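Local atomic coordinates of chromosome-partitioning ATPase Soj (Thermus thermophilus, PDB entry 1WCV), a protein that hydrolyses ATP, binds double-stranded DNA cooperatively in a strictly ATP-dependent way to form nucleoprotein filaments, and probably takes part in chromosome partitioning. Residues G136-V141 with R170-L175; K200-V205 with E240-R245; L40-P45 with L116-P121; A28-R33 with A234-A239. All blocks are in the same frame, centred on the assembly; numbering follows the deposited sequence.

Contact 1: residues G136-V141 with R170-L175; sequences GVVVPV and RLLGIL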
loop_
_atom_site.group_PDB
_atom_site.type_symbol
_atom_site.label_atom_id
_atom_site.label_comp_id
_atom_site.label_asym_id
_atom_site.label_seq_id
_atom_site.Cartn_x
_atom_site.Cartn_y
_atom_site.Cartn_z
ATOM N N GLY A 136 -3.587 7.329 19.301
ATOM C CA GLY A 136 -2.854 6.635 18.252
ATOM C C GLY A 136 -1.630 7.420 17.834
ATOM O O GLY A 136 -1.609 8.644 17.938
ATOM N N VAL A 137 -0.599 6.720 17.369
ATOM C CA VAL A 137 0.622 7.381 16.927
ATOM C C VAL A 137 1.028 6.909 15.539
ATOM O O VAL A 137 0.979 5.715 15.250
ATOM C CB VAL A 137 1.819 7.075 17.866
ATOM C CG1 VAL A 137 3.051 7.834 17.401
ATOM C CG2 VAL A 137 1.475 7.444 19.305
ATOM N N VAL A 138 1.404 7.855 14.683
ATOM C CA VAL A 138 1.893 7.535 13.345
ATOM C C VAL A 138 3.341 7.997 13.396
ATOM O O VAL A 138 3.617 9.158 13.710
ATOM C CB VAL A 138 1.148 8.303 12.239
ATOM C CG1 VAL A 138 1.891 8.150 10.907
ATOM C CG2 VAL A 138 -0.266 7.760 12.095
ATOM N N VAL A 139 4.259 7.077 13.114
ATOM C CA VAL A 139 5.693 7.357 13.156
ATOM C C VAL A 139 6.216 7.451 11.731
ATOM O O VAL A 139 6.421 6.431 11.079
ATOM C CB VAL A 139 6.445 6.224 13.888
ATOM C CG1 VAL A 139 7.936 6.584 14.029
ATOM C CG2 VAL A 139 5.815 5.981 15.262
ATOM N N PRO A 140 6.417 8.681 11.226
ATOM C CA PRO A 140 6.918 8.889 9.865
ATOM C C PRO A 140 8.436 8.812 9.881
ATOM O O PRO A 140 9.091 9.549 10.614
ATOM C CB PRO A 140 6.416 10.296 9.512
ATOM C CG PRO A 140 5.323 10.578 10.561
ATOM C CD PRO A 140 5.912 9.946 11.779
ATOM N N VAL A 141 8.994 7.902 9.096
ATOM C CA VAL A 141 10.437 7.759 9.060
ATOM C C VAL A 141 10.906 7.791 7.621
ATOM O O VAL A 141 10.119 7.574 6.709
ATOM C CB VAL A 141 10.902 6.423 9.698
ATOM C CG1 VAL A 141 10.339 6.289 11.099
ATOM C CG2 VAL A 141 10.460 5.248 8.842
ATOM N N ARG A 170 -1.459 3.860 21.698
ATOM C CA ARG A 170 -1.115 2.729 20.856
ATOM C C ARG A 170 -0.517 3.205 19.541
ATOM O O ARG A 170 -0.793 4.308 19.067
ATOM C CB ARG A 170 -2.348 1.876 20.553
ATOM C CG ARG A 170 -3.471 2.641 19.877
ATOM C CD ARG A 170 -4.408 1.707 19.125
ATOM N NE ARG A 170 -4.944 0.634 19.960
ATOM C CZ ARG A 170 -5.708 -0.354 19.502
ATOM N NH1 ARG A 170 -6.030 -0.407 18.215
ATOM N NH2 ARG A 170 -6.149 -1.293 20.328
ATOM N N LEU A 171 0.307 2.357 18.953
ATOM C CA LEU A 171 0.922 2.675 17.681
ATOM C C LEU A 171 -0.109 2.419 16.585
ATOM O O LEU A 171 -0.672 1.335 16.526
ATOM C CB LEU A 171 2.117 1.763 17.460
ATOM C CG LEU A 171 2.790 1.824 16.095
ATOM C CD1 LEU A 171 3.494 3.170 15.939
ATOM C CD2 LEU A 171 3.773 0.654 15.992
ATOM N N LEU A 172 -0.380 3.415 15.741
ATOM C CA LEU A 172 -1.308 3.197 14.641
ATOM C C LEU A 172 -0.474 2.574 13.527
ATOM O O LEU A 172 -0.876 1.584 12.909
ATOM C CB LEU A 172 -1.934 4.513 14.163
ATOM C CG LEU A 172 -3.269 4.936 14.782
ATOM C CD1 LEU A 172 -3.797 6.169 14.046
ATOM C CD2 LEU A 172 -4.278 3.802 14.682
ATOM N N GLY A 173 0.699 3.148 13.279
ATOM C CA GLY A 173 1.563 2.590 12.255
ATOM C C GLY A 173 2.834 3.365 11.984
ATOM O O GLY A 173 2.945 4.535 12.341
ATOM N N ILE A 174 3.799 2.684 11.372
ATOM C CA ILE A 174 5.063 3.285 10.983
ATOM C C ILE A 174 4.900 3.608 9.499
ATOM O O ILE A 174 4.482 2.754 8.718
ATOM C CB ILE A 174 6.212 2.297 11.161
ATOM C CG1 ILE A 174 6.367 1.952 12.647
ATOM C CG2 ILE A 174 7.509 2.900 10.599
ATOM C CD1 ILE A 174 7.148 0.688 12.889
ATOM N N LEU A 175 5.217 4.844 9.122
ATOM C CA LEU A 175 5.087 5.283 7.734
ATOM C C LEU A 175 6.421 5.583 7.077
ATOM O O LEU A 175 7.179 6.416 7.555
ATOM C CB LEU A 175 4.228 6.550 7.655
ATOM C CG LEU A 175 4.068 7.198 6.268
ATOM C CD1 LEU A 175 3.302 6.266 5.324
ATOM C CD2 LEU A 175 3.312 8.525 6.425
#
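V137 and V139 pair with L171 and I174 at one margin of the P-loop NTPase sheet, where strand 136-142, helix 146-164 and strand 170-177 form a beta-alpha-beta unit and 170-177 is the outermost strand. The two segments run parallel with a twist of 32°, and a beta bulge interrupts their register: V137 bridges L171 but V138 bridges G173, which makes L172 the extra residue. V137 O therefore accepts twice, from L172 N at 2.7 Å and from G173 N at 3.2 Å. Beyond the bulge the regular pattern resumes, with V139 N bonded to G173 O, L175 N to V139 O and V141 N to L175 O. Branched valines suit this extended backbone. V139 CG2, anti to the carbonyl carbon, meets L171 CD1 at 3.7 Å, the two side chains crossing at about a right angle. On the same face V137, V139 and I174 pack against L158, L154 and V151 of helix 146-164. On the other face V138 CG1 touches L175 CB at 4.3 Å and F202 packs against both residues, while P140 lies beside the ATP-binding K20. Glycine fits at G136 because L172, whose side chain points toward the neighbouring strand at the bulge, puts its CG 3.9 Å from G136 CA, just where a beta carbon on G136 would collide with it.

Contact 2: residues K200-V205 with E240-R245; sequences KVFWTV and EEVMAR
The carboxylate of E241 grips three donors of W203 and T204. Its OE2 takes W203 N at 2.8 Å through the syn lone pair. Its OE1 takes T204 N, also on the syn side, and the hydroxyl T204 OG1 at 2.7 Å nearly along the C-O axis. A glutamate suits the place because its two oxygens can serve three donors at once; CG anti to the backbone N (chi1 -160°) and an extended chain carry it across to the loop. An alanine here would probably leave the backbone N-H groups of W203 and T204 and the T204 hydroxyl without this acceptor. The same carboxylate lies at the edge of the F202 ring, the two planes 83° apart. One helical turn on, the guanidinium of R245 lies flat on one face of that ring, centres 4.4 Å apart and planes 29° apart, an off-centre cation-pi contact. V242 CG2 reaches F202 CZ at 3.8 Å. The C-terminal helix 230-246 is thus clasped to the loop that follows helix 185-197 and runs on toward the ATP-binding P207. R245 NH1 is held chiefly by L172 O; its bond to K200 O (3.2 Å) is weak, as is that of R245 NH2 to V201 O. Further out, backbone bonds of K200 and F202 with I174 fix the loop beside strand 170-177, and W203 of the second subunit packs against E241.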
loop_
_atom_site.group_PDB
_atom_site.type_symbol
_atom_site.label_atom_id
_atom_site.label_comp_id
_atom_site.label_asym_id
_atom_site.label_seq_id
_atom_site.Cartn_x
_atom_site.Cartn_y
_atom_site.Cartn_z
ATOM N N LYS A 200 3.099 -3.545 11.499
ATOM C CA LYS A 200 3.102 -2.195 12.037
ATOM C C LYS A 200 3.417 -1.157 10.967
ATOM O O LYS A 200 3.060 0.009 11.104
ATOM C CB LYS A 200 4.115 -2.088 13.177
ATOM C CG LYS A 200 3.775 -2.962 14.373
ATOM C CD LYS A 200 4.783 -2.803 15.487
ATOM C CE LYS A 200 6.141 -3.342 15.090
ATOM N NZ LYS A 200 7.108 -3.264 16.217
ATOM N N VAL A 201 4.058 -1.583 9.886
ATOM C CA VAL A 201 4.421 -0.650 8.823
ATOM C C VAL A 201 3.287 -0.524 7.822
ATOM O O VAL A 201 2.795 -1.537 7.311
ATOM C CB VAL A 201 5.685 -1.135 8.077
ATOM C CG1 VAL A 201 6.142 -0.075 7.061
ATOM C CG2 VAL A 201 6.795 -1.451 9.089
ATOM N N PHE A 202 2.853 0.709 7.565
ATOM C CA PHE A 202 1.788 0.945 6.596
ATOM C C PHE A 202 2.249 0.430 5.238
ATOM O O PHE A 202 3.429 0.512 4.912
ATOM C CB PHE A 202 1.502 2.437 6.452
ATOM C CG PHE A 202 0.732 3.033 7.592
ATOM C CD1 PHE A 202 -0.632 2.767 7.740
ATOM C CD2 PHE A 202 1.350 3.903 8.494
ATOM C CE1 PHE A 202 -1.367 3.357 8.756
ATOM C CE2 PHE A 202 0.618 4.503 9.523
ATOM C CZ PHE A 202 -0.743 4.231 9.654
ATOM N N TRP A 203 1.308 -0.089 4.453
ATOM C CA TRP A 203 1.620 -0.566 3.116
ATOM C C TRP A 203 1.808 0.617 2.172
ATOM O O TRP A 203 2.578 0.542 1.224
ATOM C CB TRP A 203 0.506 -1.483 2.606
ATOM C CG TRP A 203 0.624 -2.845 3.188
ATOM C CD1 TRP A 203 -0.191 -3.414 4.125
ATOM C CD2 TRP A 203 1.686 -3.780 2.959
ATOM N NE1 TRP A 203 0.303 -4.641 4.497
ATOM C CE2 TRP A 203 1.453 -4.889 3.800
ATOM C CE3 TRP A 203 2.813 -3.783 2.128
ATOM C CZ2 TRP A 203 2.311 -5.993 3.837
ATOM C CZ3 TRP A 203 3.665 -4.880 2.165
ATOM C CH2 TRP A 203 3.406 -5.968 3.017
ATOM N N THR A 204 1.096 1.710 2.432
ATOM C CA THR A 204 1.242 2.898 1.601
ATOM C C THR A 204 2.577 3.540 1.967
ATOM O O THR A 204 2.882 3.740 3.142
ATOM C CB THR A 204 0.118 3.918 1.868
ATOM O OG1 THR A 204 -1.152 3.292 1.663
ATOM C CG2 THR A 204 0.255 5.124 0.935
ATOM N N VAL A 205 3.366 3.857 0.954
ATOM C CA VAL A 205 4.664 4.470 1.150
ATOM C C VAL A 205 4.643 5.794 0.411
ATOM O O VAL A 205 4.129 5.856 -0.708
ATOM C CB VAL A 205 5.763 3.550 0.568
ATOM C CG1 VAL A 205 7.113 4.274 0.511
ATOM C CG2 VAL A 205 5.884 2.305 1.420
ATOM N N GLU A 240 -6.890 6.674 3.677
ATOM C CA GLU A 240 -7.778 5.512 3.673
ATOM C C GLU A 240 -7.197 4.398 4.549
ATOM O O GLU A 240 -7.922 3.737 5.291
ATOM C CB GLU A 240 -7.969 4.988 2.241
ATOM C CG GLU A 240 -8.752 5.919 1.327
ATOM C CD GLU A 240 -8.872 5.383 -0.091
ATOM O OE1 GLU A 240 -7.834 5.229 -0.768
ATOM O OE2 GLU A 240 -10.006 5.107 -0.531
ATOM N N GLU A 241 -5.885 4.193 4.470
ATOM C CA GLU A 241 -5.264 3.147 5.256
ATOM C C GLU A 241 -5.302 3.522 6.735
ATOM O O GLU A 241 -5.513 2.669 7.599
ATOM C CB GLU A 241 -3.825 2.888 4.791
ATOM C CG GLU A 241 -3.329 1.511 5.227
ATOM C CD GLU A 241 -1.918 1.204 4.786
ATOM O OE1 GLU A 241 -1.349 1.977 3.979
ATOM O OE2 GLU A 241 -1.385 0.172 5.249
ATOM N N VAL A 242 -5.111 4.805 7.027
ATOM C CA VAL A 242 -5.174 5.253 8.407
ATOM C C VAL A 242 -6.595 5.059 8.943
ATOM O O VAL A 242 -6.776 4.562 10.053
ATOM C CB VAL A 242 -4.762 6.737 8.540
ATOM C CG1 VAL A 242 -5.253 7.302 9.886
ATOM C CG2 VAL A 242 -3.235 6.860 8.451
ATOM N N MET A 243 -7.610 5.433 8.166
ATOM C CA MET A 243 -8.982 5.245 8.649
ATOM C C MET A 243 -9.295 3.766 8.863
ATOM O O MET A 243 -10.021 3.407 9.786
ATOM C CB MET A 243 -10.009 5.847 7.689
ATOM C CG MET A 243 -10.173 7.351 7.809
ATOM S SD MET A 243 -10.224 7.957 9.534
ATOM C CE MET A 243 -11.616 7.011 10.256
ATOM N N ALA A 244 -8.753 2.908 8.003
ATOM C CA ALA A 244 -8.975 1.477 8.145
ATOM C C ALA A 244 -8.396 1.000 9.479
ATOM O O ALA A 244 -9.010 0.202 10.182
ATOM C CB ALA A 244 -8.321 0.732 6.993
ATOM N N ARG A 245 -7.208 1.484 9.830
ATOM C CA ARG A 245 -6.605 1.086 11.090
ATOM C C ARG A 245 -7.349 1.680 12.282
ATOM O O ARG A 245 -7.495 1.018 13.307
ATOM C CB ARG A 245 -5.122 1.469 11.138
ATOM C CG ARG A 245 -4.294 0.654 10.162
ATOM C CD ARG A 245 -2.823 0.603 10.520
ATOM N NE ARG A 245 -2.087 -0.190 9.536
ATOM C CZ ARG A 245 -0.810 -0.539 9.655
ATOM N NH1 ARG A 245 -0.114 -0.162 10.724
ATOM N NH2 ARG A 245 -0.235 -1.281 8.716
#

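Contact 3: residues L40-P45 with L116-P121; sequences LVDLDP and LLDAPP
The flat carboxylates of D42 and D118 approach each other through one oxygen each, D42 OD1 standing 4.3 Å from D118 OD2, and a water bridges these two oxygens. D42 OD1 also takes D44 N on its anti side, 34° out of the carboxylate plane, which makes an Asx turn, while D42 OD2 is bonded to T50. Backbone bonds V41 N to L116 O and D118 N to V41 O join the parallel strands, and L43 N to D118 O carries the pairing one residue into the loop; strand 114-118 ends in an aspartate as in the Walker B motif. On the opposite face from the aspartates, V41 and L117 lie side by side, V41 CB to L117 CD2 3.7 Å. D44 CG stands anti to the backbone N, the carboxylate lies against P120, with D44 OD2 3.6 Å from P120 CA, and D44 OD1 is held by Q46 N. An alanine at D44 would probably leave Q46 N without this acceptor and open a gap beside P120. D118 also bonds K20, by a salt bridge, and the T21 hydroxyl. Two acidic side chains linked by a water, one of them bonded to the magnesium-binding T21, would probably favour a cation at the nucleotide site.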
loop_
_atom_site.group_PDB
_atom_site.type_symbol
_atom_site.label_atom_id
_atom_site.label_comp_id
_atom_site.label_asym_id
_atom_site.label_seq_id
_atom_site.Cartn_x
_atom_site.Cartn_y
_atom_site.Cartn_z
ATOM N N LEU A 40 -5.700 20.140 13.117
ATOM C CA LEU A 40 -4.271 19.860 13.085
ATOM C C LEU A 40 -3.658 20.829 14.076
ATOM O O LEU A 40 -3.868 22.039 13.976
ATOM C CB LEU A 40 -3.674 20.114 11.701
ATOM C CG LEU A 40 -2.147 20.016 11.596
ATOM C CD1 LEU A 40 -1.691 18.606 11.956
ATOM C CD2 LEU A 40 -1.694 20.380 10.186
ATOM N N VAL A 41 -2.910 20.293 15.036
ATOM C CA VAL A 41 -2.260 21.112 16.046
ATOM C C VAL A 41 -0.752 21.073 15.863
ATOM O O VAL A 41 -0.140 20.002 15.905
ATOM C CB VAL A 41 -2.592 20.608 17.467
ATOM C CG1 VAL A 41 -1.966 21.527 18.498
ATOM C CG2 VAL A 41 -4.102 20.523 17.661
ATOM N N ASP A 42 -0.159 22.239 15.638
ATOM C CA ASP A 42 1.284 22.342 15.477
ATOM C C ASP A 42 1.862 22.480 16.883
ATOM O O ASP A 42 1.654 23.500 17.545
ATOM C CB ASP A 42 1.649 23.577 14.647
ATOM C CG ASP A 42 3.111 23.584 14.221
ATOM O OD1 ASP A 42 3.894 22.772 14.762
ATOM O OD2 ASP A 42 3.485 24.402 13.350
ATOM N N LEU A 43 2.570 21.454 17.345
ATOM C CA LEU A 43 3.157 21.493 18.682
ATOM C C LEU A 43 4.659 21.751 18.652
ATOM O O LEU A 43 5.329 21.668 19.682
ATOM C CB LEU A 43 2.879 20.178 19.419
ATOM C CG LEU A 43 1.426 19.881 19.786
ATOM C CD1 LEU A 43 1.319 18.497 20.413
ATOM C CD2 LEU A 43 0.926 20.941 20.760
ATOM N N ASP A 44 5.188 22.066 17.478
ATOM C CA ASP A 44 6.615 22.321 17.348
ATOM C C ASP A 44 6.909 23.808 17.463
ATOM O O ASP A 44 6.342 24.613 16.733
ATOM C CB ASP A 44 7.133 21.824 15.998
ATOM C CG ASP A 44 8.650 21.741 15.952
ATOM O OD1 ASP A 44 9.321 22.663 16.460
ATOM O OD2 ASP A 44 9.176 20.755 15.402
ATOM N N PRO A 45 7.804 24.190 18.385
ATOM C CA PRO A 45 8.146 25.604 18.556
ATOM C C PRO A 45 8.649 26.210 17.246
ATOM O O PRO A 45 8.614 27.425 17.061
ATOM C CB PRO A 45 9.230 25.566 19.630
ATOM C CG PRO A 45 8.834 24.379 20.453
ATOM C CD PRO A 45 8.484 23.360 19.395
ATOM N N LEU A 116 -5.044 15.793 14.799
ATOM C CA LEU A 116 -3.662 15.403 14.500
ATOM C C LEU A 116 -2.711 16.322 15.247
ATOM O O LEU A 116 -2.848 17.541 15.190
ATOM C CB LEU A 116 -3.386 15.490 12.991
ATOM C CG LEU A 116 -3.851 14.319 12.113
ATOM C CD1 LEU A 116 -5.319 14.015 12.355
ATOM C CD2 LEU A 116 -3.617 14.668 10.645
ATOM N N LEU A 117 -1.743 15.738 15.946
ATOM C CA LEU A 117 -0.779 16.532 16.706
ATOM C C LEU A 117 0.610 16.385 16.112
ATOM O O LEU A 117 1.212 15.324 16.226
ATOM C CB LEU A 117 -0.748 16.056 18.156
ATOM C CG LEU A 117 -2.083 15.902 18.880
ATOM C CD1 LEU A 117 -1.863 15.154 20.188
ATOM C CD2 LEU A 117 -2.700 17.277 19.122
ATOM N N ASP A 118 1.117 17.441 15.482
ATOM C CA ASP A 118 2.452 17.396 14.893
ATOM C C ASP A 118 3.468 17.695 15.987
ATOM O O ASP A 118 3.743 18.851 16.290
ATOM C CB ASP A 118 2.573 18.411 13.754
ATOM C CG ASP A 118 3.848 18.231 12.953
ATOM O OD1 ASP A 118 4.387 17.099 12.940
ATOM O OD2 ASP A 118 4.311 19.208 12.323
ATOM N N ALA A 119 4.029 16.633 16.561
ATOM C CA ALA A 119 4.989 16.736 17.658
ATOM C C ALA A 119 6.425 17.020 17.250
ATOM O O ALA A 119 6.898 16.566 16.208
ATOM C CB ALA A 119 4.949 15.461 18.482
ATOM N N PRO A 120 7.147 17.785 18.078
ATOM C CA PRO A 120 8.542 18.094 17.759
ATOM C C PRO A 120 9.382 16.842 18.012
ATOM O O PRO A 120 8.945 15.925 18.707
ATOM C CB PRO A 120 8.875 19.227 18.722
ATOM C CG PRO A 120 8.028 18.925 19.905
ATOM C CD PRO A 120 6.709 18.487 19.298
ATOM N N PRO A 121 10.591 16.785 17.446
ATOM C CA PRO A 121 11.449 15.615 17.650
ATOM C C PRO A 121 12.190 15.668 18.980
ATOM O O PRO A 121 11.996 16.592 19.771
ATOM C CB PRO A 121 12.402 15.690 16.468
ATOM C CG PRO A 121 12.594 17.171 16.317
ATOM C CD PRO A 121 11.173 17.694 16.441
HETATM O O HOH W 1 5.390 21.487 12.958
#

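Contact 4: residues A28-R33 with A234-A239; sequences AAYLAR and AYRRLA
The side chains of Y30 and R236 cross at about a right angle, with R236 CA lying 3.7 Å above one face of the Y30 ring and offset toward its rim. R236 CB makes a CH-pi contact with the same ring, 4.2 Å from its centroid and 25° off the normal, and the bend at chi2 (60°) sets R236 CD beside the rim, 3.6 Å from Y30 CD1. The Y235 side chain likewise crosses that of Y30 at about a right angle, and its CB approaches the ring obliquely, 3.6 Å from Y30 CD2. These side chains join helix 18-33, which leads on from the P-loop, to the C-terminal helix 230-246, the short segments crossing at -62° with axes 8.5 Å apart. A tyrosine suits the interface because its broad ring can lie with one face against the backbone at R236, while a small alanine lets that helix come close: A239 CB meets Y30 CB at 3.7 Å and L31 CD2 at 3.9 Å. Y235 turns its hydroxyl back to T23 on helix 18-33. R237 forms a salt bridge with E190 of the second subunit, to whose Q187 R236 NH1 makes a weak hydrogen bond.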
loop_
_atom_site.group_PDB
_atom_site.type_symbol
_atom_site.label_atom_id
_atom_site.label_comp_id
_atom_site.label_asym_id
_atom_site.label_seq_id
_atom_site.Cartn_x
_atom_site.Cartn_y
_atom_site.Cartn_z
ATOM N N ALA A 28 -3.917 15.424 7.124
ATOM C CA ALA A 28 -5.019 16.276 7.533
ATOM C C ALA A 28 -5.831 16.711 6.322
ATOM O O ALA A 28 -7.056 16.722 6.360
ATOM C CB ALA A 28 -4.489 17.497 8.273
ATOM N N ALA A 29 -5.139 17.059 5.244
ATOM C CA ALA A 29 -5.804 17.517 4.027
ATOM C C ALA A 29 -6.706 16.451 3.431
ATOM O O ALA A 29 -7.824 16.744 2.992
ATOM C CB ALA A 29 -4.776 17.958 2.998
ATOM N N TYR A 30 -6.230 15.211 3.411
ATOM C CA TYR A 30 -7.035 14.145 2.847
ATOM C C TYR A 30 -8.069 13.557 3.786
ATOM O O TYR A 30 -9.094 13.058 3.332
ATOM C CB TYR A 30 -6.132 13.065 2.257
ATOM C CG TYR A 30 -5.513 13.539 0.962
ATOM C CD1 TYR A 30 -6.276 13.625 -0.203
ATOM C CD2 TYR A 30 -4.195 13.973 0.915
ATOM C CE1 TYR A 30 -5.740 14.140 -1.380
ATOM C CE2 TYR A 30 -3.645 14.492 -0.257
ATOM C CZ TYR A 30 -4.428 14.573 -1.402
ATOM O OH TYR A 30 -3.892 15.096 -2.552
ATOM N N LEU A 31 -7.823 13.609 5.091
ATOM C CA LEU A 31 -8.823 13.099 6.020
ATOM C C LEU A 31 -10.008 14.073 5.941
ATOM O O LEU A 31 -11.165 13.681 6.076
ATOM C CB LEU A 31 -8.253 13.034 7.443
ATOM C CG LEU A 31 -7.262 11.892 7.724
ATOM C CD1 LEU A 31 -6.679 12.062 9.123
ATOM C CD2 LEU A 31 -7.955 10.541 7.599
ATOM N N ALA A 32 -9.709 15.348 5.706
ATOM C CA ALA A 32 -10.762 16.359 5.585
ATOM C C ALA A 32 -11.600 16.057 4.346
ATOM O O ALA A 32 -12.827 16.126 4.380
ATOM C CB ALA A 32 -10.156 17.737 5.459
ATOM N N ARG A 33 -10.928 15.726 3.251
ATOM C CA ARG A 33 -11.617 15.420 2.004
ATOM C C ARG A 33 -12.428 14.131 2.088
ATOM O O ARG A 33 -13.251 13.853 1.219
ATOM C CB ARG A 33 -10.612 15.365 0.850
ATOM C CG ARG A 33 -10.088 16.752 0.451
ATOM C CD ARG A 33 -8.959 16.673 -0.568
ATOM N NE ARG A 33 -8.614 17.984 -1.125
ATOM C CZ ARG A 33 -8.012 18.964 -0.453
ATOM N NH1 ARG A 33 -7.668 18.800 0.821
ATOM N NH2 ARG A 33 -7.755 20.116 -1.064
ATOM N N ALA A 234 -0.495 9.139 -3.111
ATOM C CA ALA A 234 -0.074 8.350 -1.955
ATOM C C ALA A 234 -0.730 8.843 -0.660
ATOM O O ALA A 234 -1.207 8.037 0.141
ATOM C CB ALA A 234 1.446 8.371 -1.828
ATOM N N TYR A 235 -0.772 10.157 -0.443
ATOM C CA TYR A 235 -1.408 10.652 0.777
ATOM C C TYR A 235 -2.914 10.418 0.785
ATOM O O TYR A 235 -3.515 10.256 1.845
ATOM C CB TYR A 235 -1.074 12.130 1.015
ATOM C CG TYR A 235 0.222 12.282 1.779
ATOM C CD1 TYR A 235 0.351 11.767 3.067
ATOM C CD2 TYR A 235 1.335 12.892 1.200
ATOM C CE1 TYR A 235 1.563 11.847 3.754
ATOM C CE2 TYR A 235 2.546 12.981 1.876
ATOM C CZ TYR A 235 2.655 12.454 3.147
ATOM O OH TYR A 235 3.862 12.506 3.799
ATOM N N ARG A 236 -3.530 10.389 -0.395
ATOM C CA ARG A 236 -4.962 10.124 -0.476
ATOM C C ARG A 236 -5.180 8.687 0.002
ATOM O O ARG A 236 -6.078 8.405 0.796
ATOM C CB ARG A 236 -5.446 10.281 -1.926
ATOM C CG ARG A 236 -6.896 9.846 -2.204
ATOM C CD ARG A 236 -7.903 10.631 -1.383
ATOM N NE ARG A 236 -9.282 10.164 -1.553
ATOM C CZ ARG A 236 -10.048 10.415 -2.614
ATOM N NH1 ARG A 236 -9.582 11.135 -3.625
ATOM N NH2 ARG A 236 -11.292 9.956 -2.657
ATOM N N ARG A 237 -4.326 7.786 -0.475
ATOM C CA ARG A 237 -4.425 6.378 -0.119
ATOM C C ARG A 237 -4.081 6.166 1.359
ATOM O O ARG A 237 -4.707 5.352 2.038
ATOM C CB ARG A 237 -3.503 5.564 -1.033
ATOM C CG ARG A 237 -3.642 4.054 -0.921
ATOM C CD ARG A 237 -2.908 3.369 -2.077
ATOM N NE ARG A 237 -3.488 3.738 -3.371
ATOM C CZ ARG A 237 -2.842 4.387 -4.339
ATOM N NH1 ARG A 237 -1.576 4.757 -4.186
ATOM N NH2 ARG A 237 -3.469 4.677 -5.463
ATOM N N LEU A 238 -3.101 6.913 1.863
ATOM C CA LEU A 238 -2.725 6.783 3.265
ATOM C C LEU A 238 -3.891 7.136 4.182
ATOM O O LEU A 238 -4.111 6.470 5.189
ATOM C CB LEU A 238 -1.544 7.693 3.598
ATOM C CG LEU A 238 -1.106 7.634 5.067
ATOM C CD1 LEU A 238 -0.640 6.221 5.403
ATOM C CD2 LEU A 238 0.012 8.630 5.309
ATOM N N ALA A 239 -4.630 8.186 3.843
ATOM C CA ALA A 239 -5.765 8.587 4.665
ATOM C C ALA A 239 -6.736 7.413 4.772
ATOM O O ALA A 239 -7.326 7.172 5.826
ATOM C CB ALA A 239 -6.459 9.812 4.060
#

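How the contacts relate
From the N terminus, contact 4 opens first, at 28-33, and its loop spans most of the chain before it closes at 234-239. Within that loop contact 3 opens at 40-45 and closes at 116-121, and contact 1 then opens and closes in turn, so the two follow one another in series on the same sheet. Contact 2 begins at 200-205, still inside the loop of contact 4, but closes beyond it at 240-245, so the two cross, sharing helix 230-246. That helix is thereby tied both to helix 18-33 and to the loop beside the outer strand of contact 1. L116 and A28 link contacts 3 and 4.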